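Local coordinates for internalin C2 (Listeria monocytogenes serotype 4b str. F2365, PDB 4FHO), which is a leucine-rich-repeat protein of the internalin family, probably involved in adhesion to or invasion of host cells, at residues L24-A27 against V28-A31; V41-A44 against D45-I49; L96-S99 against G100-L103. All coordinates share one frame; numbering follows the deposited sequence.

Interaction 1 of 3, residues L24-A27 against V28-A31; sequences LANA and VKTA
Leu24 to Val28, Ala25 to Lys29, Asn26 to Thr30 and Ala27 to Ala31 are joined by four successive i to i+4 backbone hydrogen bonds, all within 3.0 to 3.1 Å from carbonyl O to amide N, as expected of a regular alpha-helix. On the outer face Asn26 and Lys29 meet one turn apart. The bends of the lysine chain at chi2 and chi3 (chi3 80°) carry Lys29 NZ back to 2.9 Å from Asn26 OD1, a hydrogen bond. Next to this pair, Asn26 O takes two donors from one residue: besides the amide of Thr30 it accepts the Thr30 hydroxyl, with OG1 to O 3.3 Å, and the two arrive from opposite faces of the carbonyl plane. Thr30 OG1 lies anti to its own carbonyl carbon (chi1 -58°), the rotation that turns it back toward the preceding turn. On the side turned to the sheet, Val28 CG2 lies 3.5 Å from Leu24 O, and Leu24, Ala27, Val28 and Ala31 all touch Leu52 of strand 51-53. Polar Asn26, Lys29 and Thr30 on one side and apolar Leu24, Val28 and the alanines on the other make this an amphipathic helix, here belonging to the N-terminal cap domain that precedes internalin leucine-rich repeats.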
ATOM      1  N   LEU A  24     -13.047   6.991 -13.191  1.00 55.45           N
ATOM      2  CA  LEU A  24     -13.552   6.407 -11.950  1.00 56.01           C
ATOM      3  C   LEU A  24     -15.074   6.238 -11.995  1.00 55.44           C
ATOM      4  O   LEU A  24     -15.587   5.219 -11.535  1.00 55.11           O
ATOM      5  CB  LEU A  24     -13.121   7.227 -10.731  1.00 58.67           C
ATOM      6  CG  LEU A  24     -13.220   6.528  -9.376  1.00 61.79           C
ATOM      7  CD1 LEU A  24     -12.318   5.303  -9.342  1.00 59.64           C
ATOM      8  CD2 LEU A  24     -12.848   7.487  -8.257  1.00 61.84           C
ATOM      9  N   ALA A  25     -15.761   7.225 -12.572  1.00 55.83           N
ATOM     10  CA  ALA A  25     -17.185   7.144 -12.917  1.00 59.74           C
ATOM     11  C   ALA A  25     -17.492   5.896 -13.723  1.00 58.75           C
ATOM     12  O   ALA A  25     -18.451   5.194 -13.418  1.00 60.18           O
ATOM     13  CB  ALA A  25     -17.621   8.374 -13.706  1.00 60.11           C
ATOM     14  N   ASN A  26     -16.665   5.612 -14.737  1.00 60.60           N
ATOM     15  CA  ASN A  26     -16.843   4.411 -15.565  1.00 60.25           C
ATOM     16  C   ASN A  26     -16.721   3.126 -14.737  1.00 59.60           C
ATOM     17  O   ASN A  26     -17.493   2.186 -14.937  1.00 62.21           O
ATOM     18  CB  ASN A  26     -15.851   4.389 -16.745  1.00 69.28           C
ATOM     19  CG  ASN A  26     -16.113   3.239 -17.700  1.00 69.62           C
ATOM     20  OD1 ASN A  26     -17.133   3.217 -18.380  1.00 72.91           O
ATOM     21  ND2 ASN A  26     -15.219   2.262 -17.717  1.00 71.14           N
ATOM     22  N   ALA A  27     -15.776   3.107 -13.793  1.00 55.66           N
ATOM     23  CA  ALA A  27     -15.582   1.942 -12.917  1.00 59.98           C
ATOM     24  C   ALA A  27     -16.772   1.724 -11.959  1.00 63.73           C
ATOM     25  O   ALA A  27     -17.168   0.579 -11.742  1.00 61.33           O
ATOM     26  CB  ALA A  27     -14.259   2.034 -12.161  1.00 56.76           C
ATOM     27  N   VAL A  28     -17.355   2.805 -11.422  1.00 56.82           N
ATOM     28  CA  VAL A  28     -18.562   2.701 -10.561  1.00 60.16           C
ATOM     29  C   VAL A  28     -19.802   2.268 -11.353  1.00 59.67           C
ATOM     30  O   VAL A  28     -20.628   1.516 -10.837  1.00 62.48           O
ATOM     31  CB  VAL A  28     -18.830   4.014  -9.781  1.00 59.91           C
ATOM     32  CG1 VAL A  28     -20.132   3.946  -9.006  1.00 62.64           C
ATOM     33  CG2 VAL A  28     -17.645   4.284  -8.844  1.00 64.26           C
ATOM     34  N   LYS A  29     -19.923   2.756 -12.588  1.00 60.67           N
ATOM     35  CA  LYS A  29     -20.967   2.326 -13.528  1.00 64.65           C
ATOM     36  C   LYS A  29     -20.949   0.810 -13.722  1.00 64.28           C
ATOM     37  O   LYS A  29     -22.002   0.170 -13.644  1.00 62.77           O
ATOM     38  CB  LYS A  29     -20.799   3.056 -14.873  1.00 68.44           C
ATOM     39  CG  LYS A  29     -21.841   2.747 -15.951  1.00 74.22           C
ATOM     40  CD  LYS A  29     -21.249   2.830 -17.354  1.00 72.78           C
ATOM     41  CE  LYS A  29     -20.468   1.571 -17.717  1.00 78.39           C
ATOM     42  NZ  LYS A  29     -19.592   1.774 -18.907  1.00 71.83           N
ATOM     43  N   THR A  30     -19.759   0.243 -13.936  1.00 63.79           N
ATOM     44  CA  THR A  30     -19.607  -1.214 -14.089  1.00 68.67           C
ATOM     45  C   THR A  30     -19.890  -1.966 -12.783  1.00 69.04           C
ATOM     46  O   THR A  30     -20.619  -2.954 -12.791  1.00 72.20           O
ATOM     47  CB  THR A  30     -18.208  -1.572 -14.633  1.00 61.56           C
ATOM     48  OG1 THR A  30     -18.028  -0.908 -15.890  1.00 78.60           O
ATOM     49  CG2 THR A  30     -18.036  -3.091 -14.830  1.00 70.95           C
ATOM     50  N   ALA A  31     -19.322  -1.482 -11.677  1.00 63.49           N
ATOM     51  CA  ALA A  31     -19.512  -2.092 -10.348  1.00 63.44           C
ATOM     52  C   ALA A  31     -20.975  -2.086  -9.856  1.00 64.40           C
ATOM     53  O   ALA A  31     -21.382  -3.015  -9.161  1.00 73.10           O
ATOM     54  CB  ALA A  31     -18.600  -1.439  -9.322  1.00 59.82           C
TER

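Interaction 2 of 3, residues V41-A44 against D45-I49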
ATOM      1  N   VAL A  41     -27.647   6.557  -9.167  1.00 80.14           N
ATOM      2  CA  VAL A  41     -27.435   5.477  -8.187  1.00 76.56           C
ATOM      3  C   VAL A  41     -27.989   5.914  -6.828  1.00 82.15           C
ATOM      4  O   VAL A  41     -28.025   7.123  -6.515  1.00 79.39           O
ATOM      5  CB  VAL A  41     -25.955   5.068  -8.065  1.00 76.85           C
ATOM      6  CG1 VAL A  41     -25.514   4.352  -9.325  1.00 66.93           C
ATOM      7  CG2 VAL A  41     -25.069   6.272  -7.790  1.00 74.93           C
ATOM      8  N   THR A  42     -28.474   4.934  -6.058  1.00 85.21           N
ATOM      9  CA  THR A  42     -28.868   5.138  -4.654  1.00 85.89           C
ATOM     10  C   THR A  42     -27.621   4.930  -3.793  1.00 83.20           C
ATOM     11  O   THR A  42     -26.587   4.451  -4.290  1.00 77.72           O
ATOM     12  CB  THR A  42     -29.963   4.144  -4.208  1.00 87.93           C
ATOM     13  OG1 THR A  42     -29.461   2.802  -4.283  1.00 90.59           O
ATOM     14  CG2 THR A  42     -31.191   4.257  -5.102  1.00 91.60           C
ATOM     15  N   GLN A  43     -27.721   5.286  -2.513  1.00 81.79           N
ATOM     16  CA  GLN A  43     -26.667   4.976  -1.540  1.00 81.42           C
ATOM     17  C   GLN A  43     -26.496   3.461  -1.347  1.00 85.71           C
ATOM     18  O   GLN A  43     -25.365   2.997  -1.171  1.00 83.98           O
ATOM     19  CB  GLN A  43     -26.908   5.676  -0.193  1.00 84.82           C
ATOM     20  CG  GLN A  43     -25.816   5.468   0.857  1.00 84.04           C
ATOM     21  CD  GLN A  43     -24.420   5.814   0.351  1.00 82.05           C
ATOM     22  OE1 GLN A  43     -24.192   6.904  -0.184  1.00 76.97           O
ATOM     23  NE2 GLN A  43     -23.484   4.884   0.513  1.00 73.81           N
ATOM     24  N   ALA A  44     -27.606   2.712  -1.393  1.00 86.69           N
ATOM     25  CA  ALA A  44     -27.577   1.232  -1.375  1.00 91.09           C
ATOM     26  C   ALA A  44     -26.730   0.606  -2.502  1.00 84.33           C
ATOM     27  O   ALA A  44     -26.042  -0.390  -2.262  1.00 86.87           O
ATOM     28  CB  ALA A  44     -28.988   0.662  -1.407  1.00 95.43           C
ATOM     29  N   ASP A  45     -26.785   1.183  -3.710  1.00 80.34           N
ATOM     30  CA  ASP A  45     -25.932   0.739  -4.842  1.00 81.59           C
ATOM     31  C   ASP A  45     -24.457   0.952  -4.527  1.00 76.10           C
ATOM     32  O   ASP A  45     -23.634   0.072  -4.766  1.00 75.04           O
ATOM     33  CB  ASP A  45     -26.237   1.502  -6.137  1.00 83.72           C
ATOM     34  CG  ASP A  45     -27.633   1.259  -6.655  1.00 85.13           C
ATOM     35  OD1 ASP A  45     -27.930   0.110  -7.035  1.00 90.81           O
ATOM     36  OD2 ASP A  45     -28.416   2.228  -6.700  1.00 87.91           O
ATOM     37  N   LEU A  46     -24.144   2.131  -3.986  1.00 74.78           N
ATOM     38  CA  LEU A  46     -22.781   2.462  -3.546  1.00 71.92           C
ATOM     39  C   LEU A  46     -22.315   1.564  -2.387  1.00 71.06           C
ATOM     40  O   LEU A  46     -21.181   1.094  -2.401  1.00 71.57           O
ATOM     41  CB  LEU A  46     -22.680   3.953  -3.176  1.00 66.01           C
ATOM     42  CG  LEU A  46     -22.953   4.988  -4.279  1.00 65.29           C
ATOM     43  CD1 LEU A  46     -22.674   6.391  -3.785  1.00 62.55           C
ATOM     44  CD2 LEU A  46     -22.087   4.714  -5.507  1.00 65.60           C
ATOM     45  N   ASP A  47     -23.200   1.302  -1.419  1.00 73.33           N
ATOM     46  CA  ASP A  47     -22.891   0.393  -0.288  1.00 73.48           C
ATOM     47  C   ASP A  47     -22.653  -1.079  -0.692  1.00 77.32           C
ATOM     48  O   ASP A  47     -22.020  -1.816   0.070  1.00 72.09           O
ATOM     49  CB  ASP A  47     -23.956   0.499   0.832  1.00 80.73           C
ATOM     50  CG  ASP A  47     -23.835   1.787   1.674  1.00 83.92           C
ATOM     51  OD1 ASP A  47     -22.761   2.419   1.731  1.00 92.01           O
ATOM     52  OD2 ASP A  47     -24.827   2.178   2.307  1.00 87.08           O
ATOM     53  N   GLY A  48     -23.138  -1.493  -1.873  1.00 73.38           N
ATOM     54  CA  GLY A  48     -22.869  -2.823  -2.434  1.00 71.76           C
ATOM     55  C   GLY A  48     -21.564  -2.996  -3.218  1.00 69.25           C
ATOM     56  O   GLY A  48     -21.288  -4.099  -3.670  1.00 70.97           O
ATOM     57  N   ILE A  49     -20.763  -1.932  -3.384  1.00 63.73           N
ATOM     58  CA  ILE A  49     -19.452  -2.034  -4.061  1.00 65.21           C
ATOM     59  C   ILE A  49     -18.411  -2.528  -3.053  1.00 65.56           C
ATOM     60  O   ILE A  49     -18.026  -1.795  -2.140  1.00 63.12           O
ATOM     61  CB  ILE A  49     -18.987  -0.699  -4.702  1.00 60.43           C
ATOM     62  CG1 ILE A  49     -20.035  -0.193  -5.699  1.00 65.32           C
ATOM     63  CG2 ILE A  49     -17.637  -0.887  -5.414  1.00 56.56           C
ATOM     64  CD1 ILE A  49     -19.699   1.121  -6.364  1.00 61.73           C
TER
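Thr42 and Asp45 grip each other through three hydrogen bonds at the start of helix 43-47. Asp45 OD2 accepts twice: from Thr42 N at 2.8 Å, through the lone pair anti to the other carboxylate oxygen, and from Thr42 OG1 at 2.7 Å, which comes in from above the carboxylate plane, 65° out of it. In return Asp45 N donates to Thr42 OG1 (3.2 Å). The threonine hydroxyl thus both gives and receives, and it can do so because chi1 of 63° sets OG1 between the backbone N and the carbonyl carbon, facing the first turn. The reciprocal pair, Asp45 N to Thr42 OG1 and Thr42 N to Asp45 OD2, defines a capping box with Thr42 as N-cap; the hydroxyl-carboxylate bond adds to it, and the aspartate's negative charge at this helix end would probably be favourable to the helix dipole. Within the two segments, the bonds to Thr42 O, from Asp45 N and Leu46 N, are weak. One residue on, Gln43 O accepts from Asp47 N at 2.8 Å, in the carbonyl plane. The Gln43 side chain, bent at chi2, reaches over the same turn, and NE2 gives Asp47 OD1 a weak bond of 2.8 Å with amide and carboxylate planes 56° apart. Both groups have further partners: Gln43 OE1 accepts from Ile9 N, NE2 donates to Tyr67 O, and Asp47 OD1 accepts from Asn69 ND2. Further along, Gly48 N donates weakly to Ala44 O. On the buried side Val41 CG2 meets Leu46 CD2 at 4.1 Å, their side chains crossing at about a right angle.

Interaction 3 of 3, residues L96-S99 against G100-L103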
ATOM      1  N   LEU A  96      -5.259  -1.842  -0.638  1.00 53.82           N
ATOM      2  CA  LEU A  96      -5.113  -0.525  -1.285  1.00 55.73           C
ATOM      3  C   LEU A  96      -3.876  -0.529  -2.198  1.00 52.44           C
ATOM      4  O   LEU A  96      -2.765  -0.669  -1.713  1.00 53.75           O
ATOM      5  CB  LEU A  96      -5.010   0.567  -0.224  1.00 53.90           C
ATOM      6  CG  LEU A  96      -4.930   2.016  -0.678  1.00 58.58           C
ATOM      7  CD1 LEU A  96      -6.076   2.418  -1.611  1.00 54.37           C
ATOM      8  CD2 LEU A  96      -4.890   2.878   0.574  1.00 59.45           C
ATOM      9  N   GLU A  97      -4.095  -0.406  -3.508  1.00 50.62           N
ATOM     10  CA  GLU A  97      -3.022  -0.438  -4.512  1.00 53.52           C
ATOM     11  C   GLU A  97      -2.956   0.922  -5.182  1.00 54.49           C
ATOM     12  O   GLU A  97      -3.835   1.282  -5.966  1.00 54.47           O
ATOM     13  CB  GLU A  97      -3.256  -1.542  -5.545  1.00 55.12           C
ATOM     14  CG  GLU A  97      -3.209  -2.956  -4.952  1.00 70.13           C
ATOM     15  CD  GLU A  97      -3.552  -4.057  -5.967  1.00 82.62           C
ATOM     16  OE1 GLU A  97      -3.230  -3.917  -7.170  1.00 84.58           O
ATOM     17  OE2 GLU A  97      -4.145  -5.073  -5.560  1.00 77.34           O
ATOM     18  N   LEU A  98      -1.913   1.677  -4.844  1.00 53.88           N
ATOM     19  CA  LEU A  98      -1.700   3.035  -5.330  1.00 47.72           C
ATOM     20  C   LEU A  98      -0.400   3.229  -6.092  1.00 50.50           C
ATOM     21  O   LEU A  98      -0.020   4.377  -6.372  1.00 52.46           O
ATOM     22  CB  LEU A  98      -1.787   3.990  -4.141  1.00 54.23           C
ATOM     23  CG  LEU A  98      -3.167   4.162  -3.511  1.00 60.45           C
ATOM     24  CD1 LEU A  98      -3.016   5.006  -2.260  1.00 56.45           C
ATOM     25  CD2 LEU A  98      -4.132   4.806  -4.499  1.00 66.24           C
ATOM     26  N   SER A  99       0.253   2.119  -6.454  1.00 49.89           N
ATOM     27  CA  SER A  99       1.511   2.097  -7.221  1.00 49.86           C
ATOM     28  C   SER A  99       1.510   3.031  -8.453  1.00 53.06           C
ATOM     29  O   SER A  99       0.562   3.021  -9.218  1.00 50.35           O
ATOM     30  CB  SER A  99       1.802   0.652  -7.674  1.00 54.03           C
ATOM     31  OG  SER A  99       2.852   0.596  -8.630  1.00 61.44           O
ATOM     32  N   GLY A 100       2.571   3.819  -8.619  1.00 49.91           N
ATOM     33  CA  GLY A 100       2.730   4.714  -9.775  1.00 52.58           C
ATOM     34  C   GLY A 100       2.078   6.095  -9.677  1.00 55.89           C
ATOM     35  O   GLY A 100       2.338   6.938 -10.526  1.00 56.96           O
ATOM     36  N   ASN A 101       1.243   6.336  -8.656  1.00 49.32           N
ATOM     37  CA  ASN A 101       0.558   7.606  -8.494  1.00 47.19           C
ATOM     38  C   ASN A 101       1.487   8.631  -7.859  1.00 47.37           C
ATOM     39  O   ASN A 101       2.200   8.294  -6.934  1.00 46.22           O
ATOM     40  CB  ASN A 101      -0.719   7.473  -7.634  1.00 49.89           C
ATOM     41  CG  ASN A 101      -1.850   6.784  -8.372  1.00 47.83           C
ATOM     42  OD1 ASN A 101      -2.562   7.406  -9.154  1.00 48.25           O
ATOM     43  ND2 ASN A 101      -2.013   5.485  -8.132  1.00 49.23           N
ATOM     44  N   PRO A 102       1.446   9.898  -8.313  1.00 49.71           N
ATOM     45  CA  PRO A 102       2.341  10.928  -7.747  1.00 50.60           C
ATOM     46  C   PRO A 102       1.849  11.426  -6.378  1.00 51.38           C
ATOM     47  O   PRO A 102       1.452  12.582  -6.249  1.00 55.76           O
ATOM     48  CB  PRO A 102       2.272  12.032  -8.815  1.00 49.29           C
ATOM     49  CG  PRO A 102       0.890  11.941  -9.306  1.00 51.02           C
ATOM     50  CD  PRO A 102       0.617  10.463  -9.390  1.00 53.77           C
ATOM     51  N   LEU A 103       1.876  10.567  -5.370  1.00 48.30           N
ATOM     52  CA  LEU A 103       1.309  10.874  -4.042  1.00 52.20           C
ATOM     53  C   LEU A 103       2.115  11.904  -3.252  1.00 52.43           C
ATOM     54  O   LEU A 103       1.525  12.801  -2.668  1.00 53.34           O
ATOM     55  CB  LEU A 103       1.128   9.614  -3.201  1.00 56.55           C
ATOM     56  CG  LEU A 103       0.309   8.486  -3.816  1.00 55.33           C
ATOM     57  CD1 LEU A 103       0.373   7.297  -2.866  1.00 56.04           C
ATOM     58  CD2 LEU A 103      -1.132   8.898  -4.118  1.00 50.90           C
TER
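Leu98 and Asn101 close a type II beta turn just after strand 95-97, at a corner of a leucine-rich-repeat coil, and the Asn101 side chain is oriented by the Leu98 carbonyl. Asn101 N makes the turn's own hydrogen bond to Leu98 O (3.3 Å, 158° at the hydrogen), tilted a little from the carbonyl plane. The Asn101 amide group then swings in on the same face of that plane: with chi1 at -73°, CG lies beside the backbone N, which places the side-chain N-H near the main-chain one, both directed at Leu98 O. Asn101 ND2 reaches Leu98 O at 2.9 Å in a nearly straight bond, with the oxygen almost in the plane of the amide, yet from above the plane of the carbonyl it meets. One oxygen is therefore gripped twice by one residue. The same buried amide also faces the preceding coil, where ND2 donates to Leu76 O and OD1 accepts from Ile81 N; these bonds satisfy its polar atoms and hold its rotation. An asparagine placed in this way links successive turns of the solenoid, as in leucine-rich repeats generally. Gly100 takes a positive phi, as the third position of a type II turn requires. Ser99, by contrast, carries its side chain to the neighbouring coil, touching Asp119 and Thr121. Beyond the turn, Pro102 is the centre of an inverse gamma turn whose Leu103 N to Asn101 O bond measures 2.8 Å, and after it Leu103 turns its buried side chain toward Leu98. There the Leu98 and Leu103 side chains cross at about a right angle, Leu103 CD1 standing 4.1 Å from Leu98 CD1.

How the interactions relate
From the N terminus the three contacts follow one another in series, with no nesting or crossing, and each is local: interaction 1 lies within helix 22-31, interaction 2 caps and spans helix 43-47, and interaction 3 turns the chain after strand 95-97. The first two belong to the N-terminal cap and touch directly. Val28 CG1 of interaction 1 packs on Ile49 CD1 (3.9 Å) and Leu46 CD2 of interaction 2, and Ala31 joins Ile49, so helix 22-31 packs against helix 43-47 and the residue Ile49 that follows it. Interaction 3 stands apart in the repeats, its centre about 19 Å from that of interaction 1 and about 25 Å from that of interaction 2.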